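Local atomic coordinates of tyrosinase (Aspergillus oryzae, PDB entry 6JU8), a protein that probably uses a pair of copper ions and molecular oxygen to oxidise L-tyrosine and L-dopa to L-dopaquinone, a step of melanin biosynthesis. Residues Y114-I126 and D137-Y149. The protein carries 1 engineered substitution. Residues are numbered along the deposited sequence; the frame is centred on the assembly and turned at random.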
# COMPACT_ATOMS: atom_id res chain seq x y z
N TYR A 114 -8.81 -0.24 25.89
CA TYR A 114 -7.70 -0.57 25.00
C TYR A 114 -6.38 -0.12 25.62
O TYR A 114 -5.41 -0.88 25.65
CB TYR A 114 -7.91 0.12 23.68
CG TYR A 114 -7.01 -0.17 22.51
CD1 TYR A 114 -6.95 -1.42 21.92
CD2 TYR A 114 -6.24 0.86 21.96
CE1 TYR A 114 -6.14 -1.68 20.82
CE2 TYR A 114 -5.45 0.62 20.86
CZ TYR A 114 -5.39 -0.64 20.30
OH TYR A 114 -4.61 -0.85 19.19
N GLU A 115 -6.37 1.13 26.08
CA GLU A 115 -5.18 1.67 26.73
C GLU A 115 -4.74 0.84 27.93
O GLU A 115 -3.54 0.59 28.13
CB GLU A 115 -5.46 3.11 27.16
CG GLU A 115 -4.35 3.83 27.88
CD GLU A 115 -4.77 5.25 28.22
OE1 GLU A 115 -4.25 6.19 27.60
OE2 GLU A 115 -5.68 5.41 29.07
N GLN A 116 -5.73 0.41 28.73
CA GLN A 116 -5.39 -0.34 29.94
C GLN A 116 -4.81 -1.70 29.57
O GLN A 116 -3.86 -2.17 30.19
CB GLN A 116 -6.65 -0.51 30.80
CG GLN A 116 -6.38 -1.24 32.13
CD GLN A 116 -7.64 -1.38 32.96
OE1 GLN A 116 -8.48 -0.50 32.97
NE2 GLN A 116 -7.79 -2.51 33.64
N VAL A 117 -5.44 -2.38 28.62
CA VAL A 117 -4.95 -3.70 28.18
C VAL A 117 -3.53 -3.59 27.65
O VAL A 117 -2.67 -4.44 27.93
CB VAL A 117 -5.90 -4.31 27.13
CG1 VAL A 117 -5.28 -5.54 26.48
CG2 VAL A 117 -7.23 -4.64 27.81
N ILE A 118 -3.27 -2.55 26.85
CA ILE A 118 -1.91 -2.33 26.36
C ILE A 118 -0.91 -2.11 27.48
O ILE A 118 0.16 -2.76 27.49
CB ILE A 118 -1.90 -1.15 25.36
CG1 ILE A 118 -2.66 -1.50 24.08
CG2 ILE A 118 -0.45 -0.75 25.07
CD1 ILE A 118 -2.98 -0.28 23.24
N TYR A 119 -1.22 -1.25 28.44
CA TYR A 119 -0.36 -1.01 29.59
C TYR A 119 -0.07 -2.31 30.33
O TYR A 119 1.06 -2.59 30.68
CB TYR A 119 -1.04 -0.02 30.53
CG TYR A 119 -0.39 0.14 31.88
CD1 TYR A 119 0.74 0.95 32.05
CD2 TYR A 119 -0.91 -0.51 33.01
CE1 TYR A 119 1.33 1.10 33.32
CE2 TYR A 119 -0.32 -0.35 34.25
CZ TYR A 119 0.79 0.44 34.40
OH TYR A 119 1.35 0.58 35.65
N GLU A 120 -1.11 -3.11 30.59
CA GLU A 120 -0.87 -4.40 31.27
C GLU A 120 0.06 -5.31 30.49
O GLU A 120 0.93 -5.97 31.09
CB GLU A 120 -2.23 -5.06 31.55
CG GLU A 120 -2.98 -4.30 32.63
CD GLU A 120 -4.42 -4.74 32.83
OE1 GLU A 120 -4.89 -5.64 32.12
OE2 GLU A 120 -5.08 -4.15 33.70
N ALA A 121 -0.07 -5.32 29.15
CA ALA A 121 0.85 -6.11 28.34
C ALA A 121 2.25 -5.51 28.38
O ALA A 121 3.27 -6.21 28.32
CB ALA A 121 0.34 -6.22 26.90
N MET A 122 2.36 -4.19 28.51
CA MET A 122 3.70 -3.57 28.62
C MET A 122 4.40 -4.03 29.89
O MET A 122 5.59 -4.35 29.89
CB MET A 122 3.59 -2.05 28.70
CG MET A 122 3.19 -1.38 27.38
SD MET A 122 3.11 0.41 27.63
CE MET A 122 2.92 0.93 25.92
N LEU A 123 3.67 -4.07 30.99
CA LEU A 123 4.27 -4.57 32.23
C LEU A 123 4.75 -6.00 32.09
O LEU A 123 5.81 -6.34 32.63
CB LEU A 123 3.24 -4.47 33.36
CG LEU A 123 2.82 -3.06 33.77
CD1 LEU A 123 1.96 -3.15 35.03
CD2 LEU A 123 4.03 -2.16 33.97
N ASP A 124 3.99 -6.88 31.44
CA ASP A 124 4.43 -8.26 31.21
C ASP A 124 5.67 -8.30 30.33
O ASP A 124 6.60 -9.08 30.57
CB ASP A 124 3.31 -9.09 30.55
CG ASP A 124 2.10 -9.31 31.43
OD1 ASP A 124 2.28 -9.66 32.60
OD2 ASP A 124 0.95 -9.13 30.98
N PHE A 125 5.71 -7.47 29.28
CA PHE A 125 6.90 -7.39 28.42
C PHE A 125 8.13 -7.01 29.24
O PHE A 125 9.19 -7.62 29.07
CB PHE A 125 6.67 -6.37 27.30
CG PHE A 125 7.91 -6.17 26.45
CD1 PHE A 125 8.18 -7.03 25.40
CD2 PHE A 125 8.80 -5.14 26.72
CE1 PHE A 125 9.33 -6.88 24.64
CE2 PHE A 125 9.95 -4.99 25.96
CZ PHE A 125 10.21 -5.87 24.93
N ILE A 126 8.02 -6.01 30.10
CA ILE A 126 9.16 -5.56 30.92
C ILE A 126 9.59 -6.67 31.86
O ILE A 126 10.79 -6.94 31.97
CB ILE A 126 8.79 -4.29 31.73
CG1 ILE A 126 8.55 -3.10 30.81
CG2 ILE A 126 9.83 -4.01 32.80
CD1 ILE A 126 7.80 -1.94 31.42
N ASP A 137 13.73 2.12 34.96
CA ASP A 137 13.62 3.01 33.81
C ASP A 137 12.49 2.58 32.86
O ASP A 137 11.70 3.43 32.45
CB ASP A 137 14.91 3.06 33.00
CG ASP A 137 16.04 3.86 33.61
OD1 ASP A 137 15.80 4.64 34.55
OD2 ASP A 137 17.19 3.69 33.13
N TRP A 138 12.42 1.30 32.50
CA TRP A 138 11.36 0.81 31.61
C TRP A 138 9.99 0.92 32.25
O TRP A 138 8.98 1.31 31.62
CB TRP A 138 11.66 -0.62 31.14
CG TRP A 138 12.67 -0.63 30.02
CD1 TRP A 138 14.00 -0.34 30.15
CD2 TRP A 138 12.47 -0.92 28.63
NE1 TRP A 138 14.64 -0.43 28.93
CE2 TRP A 138 13.73 -0.78 27.98
CE3 TRP A 138 11.37 -1.28 27.85
CZ2 TRP A 138 13.90 -0.99 26.61
CZ3 TRP A 138 11.55 -1.48 26.49
CH2 TRP A 138 12.80 -1.34 25.87
N GLU A 139 9.92 0.60 33.54
CA GLU A 139 8.66 0.71 34.26
C GLU A 139 8.19 2.16 34.32
O GLU A 139 6.99 2.42 34.12
CB GLU A 139 8.79 0.11 35.67
CG GLU A 139 8.91 -1.41 35.70
CD GLU A 139 9.26 -1.93 37.07
OE1 GLU A 139 9.19 -1.11 38.02
OE2 GLU A 139 9.62 -3.12 37.24
N ASN A 140 9.10 3.09 34.58
CA ASN A 140 8.80 4.50 34.59
C ASN A 140 8.18 4.95 33.27
O ASN A 140 7.22 5.72 33.22
CB ASN A 140 10.08 5.32 34.83
CG ASN A 140 9.75 6.80 34.84
OD1 ASN A 140 9.20 7.29 35.83
ND2 ASN A 140 10.08 7.51 33.76
N GLU A 141 8.76 4.46 32.16
CA GLU A 141 8.22 4.84 30.85
C GLU A 141 6.85 4.22 30.61
O GLU A 141 5.95 4.89 30.08
CB GLU A 141 9.19 4.44 29.75
CG GLU A 141 10.49 5.22 29.79
CD GLU A 141 10.45 6.60 29.18
OE1 GLU A 141 9.48 6.97 28.49
OE2 GLU A 141 11.43 7.34 29.38
N ALA A 142 6.61 2.97 30.99
CA ALA A 142 5.27 2.42 30.87
C ALA A 142 4.23 3.18 31.67
O ALA A 142 3.07 3.33 31.26
CB ALA A 142 5.25 0.96 31.35
N LYS A 143 4.61 3.62 32.86
CA LYS A 143 3.69 4.34 33.74
C LYS A 143 3.39 5.74 33.23
O LYS A 143 2.35 6.33 33.55
CB LYS A 143 4.28 4.39 35.15
CG LYS A 143 4.23 3.03 35.84
CD LYS A 143 4.93 3.11 37.20
CE LYS A 143 5.01 1.72 37.82
NZ LYS A 143 5.67 1.78 39.15
N GLN A 144 4.30 6.28 32.42
CA GLN A 144 4.07 7.60 31.84
C GLN A 144 3.30 7.49 30.54
O GLN A 144 2.62 8.42 30.11
CB GLN A 144 5.39 8.32 31.59
CG GLN A 144 5.86 9.27 32.68
CD GLN A 144 4.82 10.30 33.07
OE1 GLN A 144 4.35 11.14 32.29
NE2 GLN A 144 4.44 10.24 34.33
N TRP A 145 3.42 6.37 29.83
CA TRP A 145 2.79 6.19 28.54
C TRP A 145 1.27 6.26 28.62
O TRP A 145 0.68 5.70 29.53
CB TRP A 145 3.17 4.84 27.93
CG TRP A 145 2.51 4.58 26.62
CD1 TRP A 145 2.99 4.97 25.39
CD2 TRP A 145 1.27 3.89 26.40
NE1 TRP A 145 2.09 4.54 24.42
CE2 TRP A 145 1.05 3.89 25.01
CE3 TRP A 145 0.34 3.28 27.25
CZ2 TRP A 145 -0.08 3.28 24.46
CZ3 TRP A 145 -0.78 2.68 26.71
CH2 TRP A 145 -0.98 2.70 25.31
N ARG A 146 0.68 6.91 27.62
CA ARG A 146 -0.77 6.88 27.47
C ARG A 146 -1.05 6.70 25.98
O ARG A 146 -0.16 6.95 25.14
CB ARG A 146 -1.43 8.15 28.00
CG ARG A 146 -1.33 8.29 29.53
CD ARG A 146 -2.14 7.20 30.20
NE ARG A 146 -2.24 7.28 31.67
CZ ARG A 146 -1.32 6.85 32.53
NH1 ARG A 146 -0.18 6.32 32.07
NH2 ARG A 146 -1.53 6.95 33.83
N LEU A 147 -2.26 6.29 25.63
CA LEU A 147 -2.52 6.04 24.21
C LEU A 147 -2.43 7.35 23.44
O LEU A 147 -3.16 8.29 23.73
CB LEU A 147 -3.93 5.45 24.04
CG LEU A 147 -4.31 5.09 22.60
CD1 LEU A 147 -3.51 3.87 22.11
CD2 LEU A 147 -5.80 4.85 22.46
N PRO A 148 -1.57 7.46 22.44
CA PRO A 148 -1.55 8.70 21.65
C PRO A 148 -2.80 8.92 20.83
O PRO A 148 -3.54 7.98 20.50
CB PRO A 148 -0.36 8.48 20.71
CG PRO A 148 0.46 7.41 21.37
CD PRO A 148 -0.55 6.49 22.01
N TYR A 149 -3.04 10.19 20.48
CA TYR A 149 -4.18 10.54 19.63
C TYR A 149 -3.69 10.96 18.26
O TYR A 149 -2.61 11.55 18.10
CB TYR A 149 -5.08 11.62 20.28
CG TYR A 149 -4.43 12.97 20.43
CD1 TYR A 149 -4.52 13.92 19.42
CD2 TYR A 149 -3.76 13.30 21.60
CE1 TYR A 149 -3.93 15.17 19.55
CE2 TYR A 149 -3.15 14.55 21.75
CZ TYR A 149 -3.25 15.47 20.73
OH TYR A 149 -2.64 16.70 20.87
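Met122 and Trp145 make the tight part of this contact: methyl CE lies 3.6 Å from the centroid of the indole five-membered ring and 18° off its normal, a CH-pi contact over the face. The SD atom stands obliquely to the six-membered ring, so the pair is also Met-aromatic. Ile118 CG2 reaches Trp145 CH2 at 3.5 Å, and Glu115 O meets the indole edge in plane. On the opposite indole face lies Leu147 N, which donates a nearly straight hydrogen bond (171°, 2.8 Å) to the anti lone pair of Glu115 OE1. With CG anti to the backbone N (chi1 178°) and the chain extended beyond it, Glu115 reaches across to the backbone of Leu147, and OE1 also forms a salt bridge with Arg23. Ala142 fits as a knob among Tyr119, Met122, Leu123 and Ile126, its CB 3.9 Å from Ile126 CD1. Contact is sparser along the partly exposed flank, where Glu139 and Lys143 touch through CG alone and Lys143 NZ pairs with Asp15. The loop after helix 135-144 places the Leu147 side chain about 7 Å from that of copper ligand His376. The segment axes, 10.0 Å apart and almost exactly antiparallel, define a helical hairpin in the tyrosinase central domain.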